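Local atomic coordinates of rieske iron-sulfur protein soxF (Sulfolobus acidocaldarius, PDB entry 1JM1), a protein that carries a Rieske-type [2Fe-2S] cluster and probably takes part in electron transfer in the respiratory chain of this archaeon. Residues G66-P71 against T179-N184; T53-T58 against A132-G137; Q22-S27 against N197-S202; F10-V15 against I152-S157. All coordinates share one frame; numbering follows the deposited sequence.

Contact 1 (G66-P71 against T179-N184); sequences GKYAGP and TTPQDN
Tyr68 leans its ring obliquely on Pro181, and this pair forms the tight part of the contact, with CG of Tyr68 3.7 Å from CD of Pro181. CG of the tyrosine stands beside its own backbone N, opposite the carbonyl carbon (chi1 -58°), which swings the ring toward residues 179-181. There CE2 of Tyr68 comes within 3.4 Å of the carbonyl O of Thr179, and CD2 lies 4.1 Å from CA of Thr180. CB of Lys67 lies over one ring face, while Ala169 and Pro170 also touch the ring. A proline suits the opposite side because its compact, rigid ring offers apolar CG and CD at the start of the 3-10 segment. That segment is anchored from within: Asp183 OD2 accepts from Thr179 N through its anti lone pair (2.8 Å, 168°), and OG1 of Thr180 takes the amide of Asp183, an ST motif. The solvent side is looser. Gln182 NE2, also bonded to Ala8 O, donates to a water at 3.1 Å, which makes only a weak bond to the carbonyl of exposed Ala69. Cut back to an alanine, Tyr68 would probably lose its packing on Pro181, leaving little but that water between the two segments. No direct hydrogen bond spans them, so their direct contact is van der Waals packing of one aromatic ring.

Contact 2 (T53-T58 against A132-G137); sequences TGQQIT and ALKDGG
Gln55 and Lys134 cross at about a right angle and meet largely through two waters. Gln55 runs out extended beyond CG, and both ends of its amide are joined by water to the lysine: NE2 donates to one water at 2.6 Å, and OE1 accepts from the other at 3.0 Å. NZ of Lys134 donates to both, at 2.9 Å and 2.7 Å respectively. The lysine starts with CG in the crowded position between backbone N and carbonyl carbon (chi1 82°), stays extended through CD, then bends at chi4, which turns NZ to the waters. The direct packing comes from Ile57: its CG1 stands anti to the carbonyl carbon (chi1 -60°), sending CD1 to the lysine stem, which it crosses at about a right angle. Both residues have two conformers, so the very short CD1 to CD approach is doubtful. The lysine also touches Leu49. OG1 of Thr53 accepts from the amide of Gln55 in an ST turn at the end of helix 49-53, where Gly54 takes a positive phi. Gly136 and Gly137 do likewise, and Ala132 O accepts from the amides of Asp135 and Gly137 on opposite faces. Residues 132-137 form the tight, glycine-rich turn of a beta hairpin, joining antiparallel strands 130-132 and 138-141 within the Rieske domain.

Contact 3 (Q22-S27 against N197-S202); sequences QQQIKS and NNPSCS
NE2 of Gln24 is gripped by two backbone carbonyls, donating to Cys30 O and Val32 O beyond the end of its helix, and this fixes how its amide meets the loop 197-202. With the amide so held, OE1 is turned to the loop, 3.4 Å from CB of Asn198 and 3.6 Å from CA of Pro199. The side chain gets there by standing CG opposite the backbone N (chi1 176°) and running straight on, and it crosses Pro199 obliquely, CD of Gln24 lying 3.8 Å from CB of the proline. A glutamine is suited to this buried place: its stem packs on the proline while its NE2 serves main-chain carbonyls. The contact lies beside the disulfide from Cys201 to Cys30, which ties the chain's C-terminal part to the connection between helix 18-28 and strand 32-36; Pro199 also rests on Cys30. Asn198 reaches the same strand, its OD1 accepting from Phe34 N, and its amide plane is 44° from that of Gln24. The peptide bond before Pro199 is cis, a sharp change of direction in the loop just where Gln24 meets it. Farther along the helix, Ser27 OG donates to Gln23 O at 2.8 Å, from the opposite face to the Ser27 amide.

Contact 4 (F10-V15 against I152-S157); sequences FPRYKV and ILDYDS
Arg12 and Asp154 form a salt bridge in which NH1 donates to OD2 at 2.7 Å along an almost straight line (174°). The oxygen lies at the edge of the guanidinium, in its plane, but is met on its anti side, and the two flat groups stand 69° apart, so this is a single-point grip. Two waters add to it. One takes a hydrogen from Arg12 NH2 at 2.9 Å and donates to Asp156 OD2 at 2.6 Å; the other joins NH2 to Asp154 OD2 more loosely. Asp156 OD1, meanwhile, bonds to Ser158 OG. The arginine owes its reach to a chain extended from CG to NE, then turned at chi4 (88°). Arginine suits the span, since strand 161-167 runs between the two segments in the antiparallel sheet: the side chain crosses it, lying on Val165 and making a cation-pi contact with Tyr163. A leucine in its place would probably leave the Asp154 carboxylate without its charged mate and Tyr163 without its cation. Farther from the ion pair, Val15 and Leu153 both pack on Leu46 of strand 43-48. An ion pair within reach of water probably costs little desolvation, and it ties the residue just ahead of strand 13-17 to strand 151-155 across the strand between them.

In the fold
Contacts 1 and 3 are partly buried and lie on opposite sides of the chain's centre, whereas contacts 2 and 4 belong to the surface. Their chemistry follows: contact 1 relies on ring packing and contact 3 on a buried amide beside a disulfide, while contact 2 joins polar ends through water beside a small apolar touch and contact 4 uses a charged pair. Contact 4 spans the outer strands of the three-stranded sheet, and strand 13-17 leads directly into helix 18-28 of contact 3. Contacts 1 and 4 touch, CZ of Phe10 lying 3.2 Å from the carbonyl O of Pro181. Contact 2 touches none of the others and lies near a bound magnesium ion; contacts 1 and 3 are the farthest apart, centres about 32 Å.

Contact 1 (G66-P71 against T179-N184)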
loop_
_atom_site.group_PDB
_atom_site.type_symbol
_atom_site.label_atom_id
_atom_site.label_comp_id
_atom_site.label_asym_id
_atom_site.label_seq_id
_atom_site.Cartn_x
_atom_site.Cartn_y
_atom_site.Cartn_z
ATOM N N GLY A 66 -4.519 -17.846 2.985
ATOM C CA GLY A 66 -5.143 -19.021 2.437
ATOM C C GLY A 66 -5.904 -18.824 1.147
ATOM O O GLY A 66 -6.466 -19.763 0.601
ATOM N N LYS A 67 -5.935 -17.584 0.587
ATOM C CA LYS A 67 -6.639 -17.342 -0.656
ATOM C C LYS A 67 -5.795 -17.578 -1.879
ATOM O O LYS A 67 -6.322 -17.674 -2.995
ATOM C CB LYS A 67 -7.224 -15.931 -0.678
ATOM C CG LYS A 67 -8.241 -15.668 0.463
ATOM C CD LYS A 67 -9.490 -16.559 0.340
ATOM C CE LYS A 67 -10.680 -15.758 0.901
ATOM N N TYR A 68 -4.472 -17.608 -1.713
ATOM C CA TYR A 68 -3.521 -17.816 -2.774
ATOM C C TYR A 68 -2.506 -18.860 -2.321
ATOM O O TYR A 68 -2.386 -19.135 -1.124
ATOM C CB TYR A 68 -2.765 -16.503 -3.144
ATOM C CG TYR A 68 -3.797 -15.437 -3.563
ATOM C CD1 TYR A 68 -4.085 -14.376 -2.741
ATOM C CD2 TYR A 68 -4.500 -15.567 -4.717
ATOM C CE1 TYR A 68 -5.047 -13.428 -3.082
ATOM C CE2 TYR A 68 -5.491 -14.670 -5.077
ATOM C CZ TYR A 68 -5.768 -13.614 -4.246
ATOM O OH TYR A 68 -6.739 -12.700 -4.531
ATOM N N ALA A 69 -1.743 -19.436 -3.233
ATOM C CA ALA A 69 -0.759 -20.443 -2.792
ATOM C C ALA A 69 0.239 -19.893 -1.807
ATOM O O ALA A 69 0.629 -18.692 -1.778
ATOM C CB ALA A 69 0.036 -20.929 -4.021
ATOM N N GLY A 70 0.762 -20.762 -0.973
ATOM C CA GLY A 70 1.905 -20.300 -0.109
ATOM C C GLY A 70 3.093 -20.198 -1.025
ATOM O O GLY A 70 3.042 -20.744 -2.148
ATOM N N PRO A 71 4.149 -19.458 -0.664
ATOM C CA PRO A 71 4.273 -18.822 0.646
ATOM C C PRO A 71 3.528 -17.537 0.778
ATOM O O PRO A 71 3.211 -17.172 1.940
ATOM C CB PRO A 71 5.836 -18.592 0.773
ATOM C CG PRO A 71 6.299 -18.699 -0.599
ATOM C CD PRO A 71 5.362 -19.474 -1.469
ATOM N N THR A 179 -4.843 -13.201 -11.161
ATOM C CA THR A 179 -5.518 -14.134 -10.257
ATOM C C THR A 179 -4.581 -14.668 -9.169
ATOM O O THR A 179 -5.020 -15.456 -8.340
ATOM C CB THR A 179 -6.164 -15.313 -10.999
ATOM O OG1 THR A 179 -5.179 -16.027 -11.649
ATOM C CG2 THR A 179 -7.130 -14.745 -12.065
ATOM N N THR A 180 -3.370 -14.294 -9.139
ATOM C CA THR A 180 -2.373 -14.653 -8.099
ATOM C C THR A 180 -1.574 -13.406 -7.839
ATOM O O THR A 180 -1.492 -12.520 -8.687
ATOM C CB THR A 180 -1.401 -15.764 -8.565
ATOM O OG1 THR A 180 -0.570 -15.188 -9.589
ATOM C CG2 THR A 180 -2.103 -16.979 -9.077
ATOM N N PRO A 181 -0.888 -13.323 -6.683
ATOM C CA PRO A 181 -0.019 -12.153 -6.478
ATOM C C PRO A 181 0.996 -11.960 -7.609
ATOM O O PRO A 181 1.228 -10.854 -8.058
ATOM C CB PRO A 181 0.642 -12.487 -5.135
ATOM C CG PRO A 181 -0.399 -13.339 -4.426
ATOM C CD PRO A 181 -0.947 -14.207 -5.519
ATOM N N GLN A 182 1.595 -13.073 -8.073
ATOM C CA GLN A 182 2.634 -12.996 -9.099
ATOM C C GLN A 182 2.129 -12.514 -10.429
ATOM O O GLN A 182 2.931 -12.036 -11.247
ATOM C CB GLN A 182 3.340 -14.365 -9.252
ATOM C CG GLN A 182 4.206 -14.757 -8.039
ATOM C CD GLN A 182 3.415 -15.465 -6.944
ATOM O OE1 GLN A 182 2.209 -15.603 -6.968
ATOM N NE2 GLN A 182 4.176 -15.964 -5.965
ATOM N N ASP A 183 0.806 -12.530 -10.662
ATOM C CA ASP A 183 0.253 -11.885 -11.854
ATOM C C ASP A 183 0.464 -10.372 -11.833
ATOM O O ASP A 183 0.236 -9.727 -12.862
ATOM C CB ASP A 183 -1.186 -12.280 -12.052
ATOM C CG ASP A 183 -1.361 -13.702 -12.543
ATOM O OD1 ASP A 183 -0.354 -14.316 -13.029
ATOM O OD2 ASP A 183 -2.507 -14.160 -12.433
ATOM N N ASN A 184 0.880 -9.798 -10.730
ATOM C CA ASN A 184 1.293 -8.394 -10.712
ATOM C C ASN A 184 2.551 -8.168 -11.542
ATOM O O ASN A 184 2.835 -7.020 -11.897
ATOM C CB ASN A 184 1.472 -7.906 -9.297
ATOM C CG ASN A 184 0.165 -7.843 -8.567
ATOM O OD1 ASN A 184 -0.888 -7.727 -9.196
ATOM N ND2 ASN A 184 0.201 -7.860 -7.232
HETATM O O HOH W 1 3.347 -17.393 -3.350
#

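Contact 2 (T53-T58 against A132-G137)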
loop_
_atom_site.group_PDB
_atom_site.type_symbol
_atom_site.label_atom_id
_atom_site.label_comp_id
_atom_site.label_asym_id
_atom_site.label_seq_id
_atom_site.Cartn_x
_atom_site.Cartn_y
_atom_site.Cartn_z
ATOM N N THR A 53 -1.907 8.205 12.336
ATOM C CA THR A 53 -3.001 8.022 13.282
ATOM C C THR A 53 -2.672 8.473 14.696
ATOM O O THR A 53 -3.613 8.602 15.517
ATOM C CB THR A 53 -3.456 6.542 13.379
ATOM O OG1 THR A 53 -2.444 5.774 14.015
ATOM C CG2 THR A 53 -3.806 5.938 12.034
ATOM N N GLY A 54 -1.450 8.601 15.040
ATOM C CA GLY A 54 -1.037 8.815 16.420
ATOM C C GLY A 54 -0.985 7.539 17.228
ATOM O O GLY A 54 -0.508 7.612 18.367
ATOM N N GLN A 55 -1.285 6.413 16.752
ATOM C CA GLN A 55 -1.327 5.101 17.374
ATOM C C GLN A 55 -0.139 4.252 16.952
ATOM O O GLN A 55 0.270 4.286 15.797
ATOM C CB GLN A 55 -2.595 4.349 17.046
ATOM C CG GLN A 55 -3.869 5.018 17.447
ATOM C CD GLN A 55 -5.108 4.221 17.104
ATOM O OE1 GLN A 55 -6.087 4.756 16.567
ATOM N NE2 GLN A 55 -5.122 2.923 17.345
ATOM N N GLN A 56 0.380 3.480 17.904
ATOM C CA GLN A 56 1.537 2.627 17.600
ATOM C C GLN A 56 1.099 1.385 16.913
ATOM O O GLN A 56 1.056 0.289 17.529
ATOM C CB GLN A 56 2.236 2.334 18.954
ATOM C CG GLN A 56 3.653 1.774 18.783
ATOM C CD GLN A 56 4.419 1.288 19.994
ATOM O OE1 GLN A 56 5.642 1.490 20.089
ATOM N NE2 GLN A 56 3.738 0.710 20.987
ATOM N N ILE A 57 0.801 1.402 15.691
ATOM C CA ILE A 57 0.350 0.262 14.883
ATOM C C ILE A 57 1.570 -0.411 14.295
ATOM O O ILE A 57 2.251 0.177 13.427
ATOM C CB ILE A 57 -0.669 0.710 13.818
ATOM C CG1 ILE A 57 -1.936 1.350 14.474
ATOM C CG2 ILE A 57 -1.055 -0.461 12.946
ATOM C CD1 ILE A 57 -2.601 2.276 13.464
ATOM N N THR A 58 1.844 -1.625 14.731
ATOM C CA THR A 58 3.054 -2.339 14.348
ATOM C C THR A 58 2.763 -3.648 13.630
ATOM O O THR A 58 3.708 -4.278 13.145
ATOM C CB THR A 58 3.995 -2.610 15.515
ATOM O OG1 THR A 58 3.338 -3.413 16.470
ATOM C CG2 THR A 58 4.427 -1.304 16.211
ATOM N N ALA A 132 -9.914 -0.073 5.286
ATOM C CA ALA A 132 -9.419 0.167 6.626
ATOM C C ALA A 132 -7.978 -0.310 6.685
ATOM O O ALA A 132 -7.694 -1.499 6.887
ATOM C CB ALA A 132 -10.300 -0.544 7.624
ATOM N N LEU A 133 -7.020 0.605 6.456
ATOM C CA LEU A 133 -5.612 0.216 6.336
ATOM C C LEU A 133 -5.084 -0.445 7.599
ATOM O O LEU A 133 -4.304 -1.400 7.517
ATOM C CB LEU A 133 -4.759 1.428 5.981
ATOM C CG LEU A 133 -5.170 2.186 4.714
ATOM C CD1 LEU A 133 -4.113 3.260 4.415
ATOM C CD2 LEU A 133 -5.344 1.263 3.507
ATOM N N LYS A 134 -5.470 0.049 8.792
ATOM C CA LYS A 134 -4.924 -0.535 10.003
ATOM C C LYS A 134 -5.579 -1.910 10.288
ATOM O O LYS A 134 -5.075 -2.625 11.141
ATOM C CB LYS A 134 -4.894 0.548 11.029
ATOM C CG LYS A 134 -6.071 0.871 11.767
ATOM C CD LYS A 134 -5.736 1.904 12.901
ATOM C CE LYS A 134 -6.965 2.663 13.420
ATOM N NZ LYS A 134 -7.897 1.666 14.064
ATOM N N ASP A 135 -6.621 -2.286 9.567
ATOM C CA ASP A 135 -7.234 -3.591 9.632
ATOM C C ASP A 135 -6.873 -4.431 8.415
ATOM O O ASP A 135 -7.555 -5.397 8.078
ATOM C CB ASP A 135 -8.736 -3.475 9.853
ATOM C CG ASP A 135 -9.075 -2.818 11.169
ATOM O OD1 ASP A 135 -9.944 -1.935 11.185
ATOM O OD2 ASP A 135 -8.466 -3.189 12.213
ATOM N N GLY A 136 -5.736 -4.132 7.759
ATOM C CA GLY A 136 -5.261 -4.953 6.671
ATOM C C GLY A 136 -5.847 -4.646 5.330
ATOM O O GLY A 136 -5.714 -5.428 4.398
ATOM N N GLY A 137 -6.479 -3.458 5.182
ATOM C CA GLY A 137 -7.053 -3.039 3.911
ATOM C C GLY A 137 -8.442 -3.539 3.630
ATOM O O GLY A 137 -8.931 -3.392 2.527
HETATM O O HOH W 2 -6.498 0.852 16.530
HETATM O O HOH W 3 -8.735 3.453 15.842
#

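Contact 3 (Q22-S27 against N197-S202)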
loop_
_atom_site.group_PDB
_atom_site.type_symbol
_atom_site.label_atom_id
_atom_site.label_comp_id
_atom_site.label_asym_id
_atom_site.label_seq_id
_atom_site.Cartn_x
_atom_site.Cartn_y
_atom_site.Cartn_z
ATOM N N GLN A 22 11.473 9.576 7.201
ATOM C CA GLN A 22 11.411 10.427 8.396
ATOM C C GLN A 22 11.624 11.891 8.143
ATOM O O GLN A 22 10.951 12.721 8.738
ATOM C CB GLN A 22 12.462 9.868 9.424
ATOM C CG GLN A 22 12.306 8.435 9.924
ATOM N N GLN A 23 12.542 12.213 7.242
ATOM C CA GLN A 23 12.768 13.632 6.921
ATOM C C GLN A 23 11.529 14.209 6.318
ATOM O O GLN A 23 11.190 15.400 6.552
ATOM C CB GLN A 23 14.015 13.843 6.103
ATOM C CG GLN A 23 14.267 15.323 5.649
ATOM C CD GLN A 23 14.454 16.306 6.803
ATOM O OE1 GLN A 23 15.005 16.075 7.874
ATOM N NE2 GLN A 23 13.869 17.478 6.608
ATOM N N GLN A 24 10.834 13.461 5.434
ATOM C CA GLN A 24 9.656 13.978 4.847
ATOM C C GLN A 24 8.597 14.227 5.911
ATOM O O GLN A 24 7.895 15.285 5.945
ATOM C CB GLN A 24 9.127 12.944 3.776
ATOM C CG GLN A 24 7.788 13.471 3.211
ATOM C CD GLN A 24 7.288 12.499 2.156
ATOM O OE1 GLN A 24 7.822 12.395 1.043
ATOM N NE2 GLN A 24 6.229 11.789 2.506
ATOM N N ILE A 25 8.399 13.286 6.848
ATOM C CA ILE A 25 7.424 13.474 7.888
ATOM C C ILE A 25 7.770 14.676 8.746
ATOM O O ILE A 25 6.921 15.515 9.029
ATOM C CB ILE A 25 7.308 12.192 8.738
ATOM C CG1 ILE A 25 6.709 11.069 7.921
ATOM C CG2 ILE A 25 6.523 12.473 10.069
ATOM C CD1 ILE A 25 6.800 9.686 8.572
ATOM N N LYS A 26 9.044 14.825 9.120
ATOM C CA LYS A 26 9.428 15.976 9.935
ATOM C C LYS A 26 9.281 17.313 9.243
ATOM O O LYS A 26 8.851 18.289 9.855
ATOM C CB LYS A 26 10.898 15.799 10.311
ATOM C CG LYS A 26 10.969 14.718 11.290
ATOM N N SER A 27 9.576 17.361 7.964
ATOM C CA SER A 27 9.616 18.635 7.276
ATOM C C SER A 27 8.254 19.045 6.781
ATOM O O SER A 27 7.884 20.219 6.765
ATOM C CB SER A 27 10.760 18.626 6.192
ATOM O OG SER A 27 10.405 17.680 5.172
ATOM N N ASN A 197 4.657 12.901 -7.080
ATOM C CA ASN A 197 5.954 13.316 -6.490
ATOM C C ASN A 197 5.822 13.401 -4.969
ATOM O O ASN A 197 4.833 13.751 -4.404
ATOM C CB ASN A 197 6.426 14.665 -7.058
ATOM C CG ASN A 197 6.761 14.623 -8.566
ATOM O OD1 ASN A 197 7.299 13.656 -9.111
ATOM N ND2 ASN A 197 6.428 15.759 -9.177
ATOM N N ASN A 198 6.877 13.021 -4.277
ATOM C CA ASN A 198 6.915 13.066 -2.827
ATOM C C ASN A 198 7.644 14.319 -2.379
ATOM O O ASN A 198 8.729 14.582 -2.929
ATOM C CB ASN A 198 7.621 11.830 -2.264
ATOM C CG ASN A 198 6.914 10.535 -2.643
ATOM O OD1 ASN A 198 5.698 10.411 -2.404
ATOM N ND2 ASN A 198 7.637 9.610 -3.197
ATOM N N PRO A 199 7.162 15.045 -1.388
ATOM C CA PRO A 199 5.920 14.877 -0.699
ATOM C C PRO A 199 4.745 15.356 -1.530
ATOM O O PRO A 199 4.883 16.353 -2.208
ATOM C CB PRO A 199 6.028 15.679 0.618
ATOM C CG PRO A 199 6.951 16.798 0.187
ATOM C CD PRO A 199 7.914 16.224 -0.842
ATOM N N SER A 200 3.614 14.684 -1.410
ATOM C CA SER A 200 2.427 14.983 -2.175
ATOM C C SER A 200 1.236 15.390 -1.331
ATOM O O SER A 200 0.174 15.717 -1.892
ATOM C CB SER A 200 2.069 13.675 -2.947
ATOM O OG SER A 200 1.679 12.664 -1.966
ATOM N N CYS A 201 1.293 15.294 -0.023
ATOM C CA CYS A 201 0.073 15.434 0.798
ATOM C C CYS A 201 -0.482 16.834 0.720
ATOM O O CYS A 201 0.246 17.852 0.615
ATOM C CB CYS A 201 0.360 15.128 2.253
ATOM S SG CYS A 201 0.801 13.439 2.659
ATOM N N SER A 202 -1.773 16.887 0.838
ATOM C CA SER A 202 -2.511 18.148 0.945
ATOM C C SER A 202 -3.641 17.882 1.944
ATOM O O SER A 202 -4.024 16.743 2.189
ATOM C CB SER A 202 -3.052 18.641 -0.365
ATOM O OG SER A 202 -4.003 17.656 -0.885
#

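Contact 4 (F10-V15 against I152-S157)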
loop_
_atom_site.group_PDB
_atom_site.type_symbol
_atom_site.label_atom_id
_atom_site.label_comp_id
_atom_site.label_asym_id
_atom_site.label_seq_id
_atom_site.Cartn_x
_atom_site.Cartn_y
_atom_site.Cartn_z
ATOM N N PHE A 10 8.918 -12.503 -6.811
ATOM C CA PHE A 10 8.900 -11.071 -6.943
ATOM C C PHE A 10 10.296 -10.503 -6.907
ATOM O O PHE A 10 11.203 -11.116 -6.313
ATOM C CB PHE A 10 8.114 -10.419 -5.841
ATOM C CG PHE A 10 6.612 -10.356 -6.042
ATOM C CD1 PHE A 10 5.785 -11.422 -5.829
ATOM C CD2 PHE A 10 6.030 -9.157 -6.436
ATOM C CE1 PHE A 10 4.445 -11.334 -5.970
ATOM C CE2 PHE A 10 4.639 -9.072 -6.554
ATOM C CZ PHE A 10 3.849 -10.157 -6.320
ATOM N N PRO A 11 10.509 -9.310 -7.454
ATOM C CA PRO A 11 11.788 -8.583 -7.289
ATOM C C PRO A 11 11.885 -7.993 -5.915
ATOM O O PRO A 11 10.891 -7.745 -5.217
ATOM C CB PRO A 11 11.693 -7.507 -8.346
ATOM C CG PRO A 11 10.227 -7.256 -8.551
ATOM C CD PRO A 11 9.537 -8.529 -8.253
ATOM N N ARG A 12 13.108 -7.749 -5.489
ATOM C CA ARG A 12 13.440 -6.963 -4.312
ATOM C C ARG A 12 13.796 -5.569 -4.824
ATOM O O ARG A 12 14.793 -5.380 -5.491
ATOM C CB ARG A 12 14.587 -7.642 -3.579
ATOM C CG ARG A 12 15.105 -6.900 -2.337
ATOM C CD ARG A 12 16.171 -7.762 -1.660
ATOM N NE ARG A 12 16.740 -7.097 -0.488
ATOM C CZ ARG A 12 16.213 -7.193 0.713
ATOM N NH1 ARG A 12 15.108 -7.887 0.999
ATOM N NH2 ARG A 12 16.831 -6.535 1.708
ATOM N N TYR A 13 12.968 -4.570 -4.517
ATOM C CA TYR A 13 13.068 -3.212 -5.013
ATOM C C TYR A 13 13.245 -2.246 -3.875
ATOM O O TYR A 13 12.433 -2.217 -2.960
ATOM C CB TYR A 13 11.772 -2.834 -5.805
ATOM C CG TYR A 13 11.604 -1.375 -6.108
ATOM C CD1 TYR A 13 12.506 -0.834 -7.045
ATOM C CD2 TYR A 13 10.667 -0.519 -5.506
ATOM C CE1 TYR A 13 12.402 0.517 -7.354
ATOM C CE2 TYR A 13 10.600 0.833 -5.797
ATOM C CZ TYR A 13 11.454 1.325 -6.730
ATOM O OH TYR A 13 11.398 2.717 -6.995
ATOM N N LYS A 14 14.265 -1.383 -3.913
ATOM C CA LYS A 14 14.444 -0.381 -2.898
ATOM C C LYS A 14 13.467 0.761 -3.072
ATOM O O LYS A 14 13.483 1.469 -4.097
ATOM C CB LYS A 14 15.887 0.179 -3.003
ATOM C CG LYS A 14 16.182 1.101 -1.813
ATOM C CD LYS A 14 17.555 1.794 -1.973
ATOM C CE LYS A 14 18.711 0.827 -2.181
ATOM N NZ LYS A 14 20.010 1.544 -2.105
ATOM N N VAL A 15 12.625 0.975 -2.114
ATOM C CA VAL A 15 11.629 2.051 -2.141
ATOM C C VAL A 15 12.257 3.369 -1.727
ATOM O O VAL A 15 12.136 4.389 -2.394
ATOM C CB VAL A 15 10.414 1.722 -1.253
ATOM C CG1 VAL A 15 9.434 2.911 -1.263
ATOM C CG2 VAL A 15 9.714 0.490 -1.720
ATOM N N ILE A 152 4.285 -6.124 0.581
ATOM C CA ILE A 152 5.121 -6.657 1.669
ATOM C C ILE A 152 6.472 -5.951 1.603
ATOM O O ILE A 152 7.072 -5.848 0.530
ATOM C CB ILE A 152 5.222 -8.171 1.556
ATOM C CG1 ILE A 152 3.816 -8.787 1.505
ATOM C CG2 ILE A 152 6.090 -8.717 2.698
ATOM C CD1 ILE A 152 3.928 -10.196 0.944
ATOM N N LEU A 153 6.924 -5.447 2.760
ATOM C CA LEU A 153 8.159 -4.734 2.885
ATOM C C LEU A 153 9.161 -5.500 3.700
ATOM O O LEU A 153 8.821 -6.302 4.570
ATOM C CB LEU A 153 7.900 -3.374 3.561
ATOM C CG LEU A 153 6.897 -2.449 2.890
ATOM C CD1 LEU A 153 6.717 -1.187 3.740
ATOM C CD2 LEU A 153 7.327 -2.094 1.459
ATOM N N ASP A 154 10.426 -5.185 3.466
ATOM C CA ASP A 154 11.567 -5.696 4.231
ATOM C C ASP A 154 12.487 -4.500 4.508
ATOM O O ASP A 154 12.959 -3.838 3.563
ATOM C CB ASP A 154 12.277 -6.780 3.472
ATOM C CG ASP A 154 13.412 -7.441 4.218
ATOM O OD1 ASP A 154 13.431 -7.371 5.446
ATOM O OD2 ASP A 154 14.218 -8.144 3.577
ATOM N N TYR A 155 12.859 -4.271 5.733
ATOM C CA TYR A 155 13.779 -3.229 6.139
ATOM C C TYR A 155 15.150 -3.876 6.401
ATOM O O TYR A 155 15.266 -4.801 7.189
ATOM C CB TYR A 155 13.221 -2.542 7.408
ATOM C CG TYR A 155 14.156 -1.584 8.073
ATOM C CD1 TYR A 155 14.409 -0.293 7.557
ATOM C CD2 TYR A 155 14.770 -1.908 9.252
ATOM C CE1 TYR A 155 15.247 0.591 8.221
ATOM C CE2 TYR A 155 15.618 -1.037 9.891
ATOM C CZ TYR A 155 15.900 0.179 9.362
ATOM O OH TYR A 155 16.785 1.086 9.933
ATOM N N ASP A 156 16.149 -3.341 5.747
ATOM C CA ASP A 156 17.533 -3.781 5.921
ATOM C C ASP A 156 18.105 -2.987 7.113
ATOM O O ASP A 156 18.382 -1.792 6.990
ATOM C CB ASP A 156 18.342 -3.545 4.652
ATOM C CG ASP A 156 19.744 -4.069 4.735
ATOM O OD1 ASP A 156 20.283 -4.219 5.832
ATOM O OD2 ASP A 156 20.353 -4.353 3.686
ATOM N N SER A 157 18.260 -3.644 8.230
ATOM C CA SER A 157 18.700 -2.967 9.439
ATOM C C SER A 157 20.177 -2.484 9.318
ATOM O O SER A 157 20.555 -1.657 10.098
ATOM C CB SER A 157 18.729 -3.987 10.586
ATOM O OG SER A 157 19.564 -5.153 10.400
HETATM O O HOH W 4 19.474 -5.397 1.423
HETATM O O HOH W 5 16.974 -7.017 4.737
#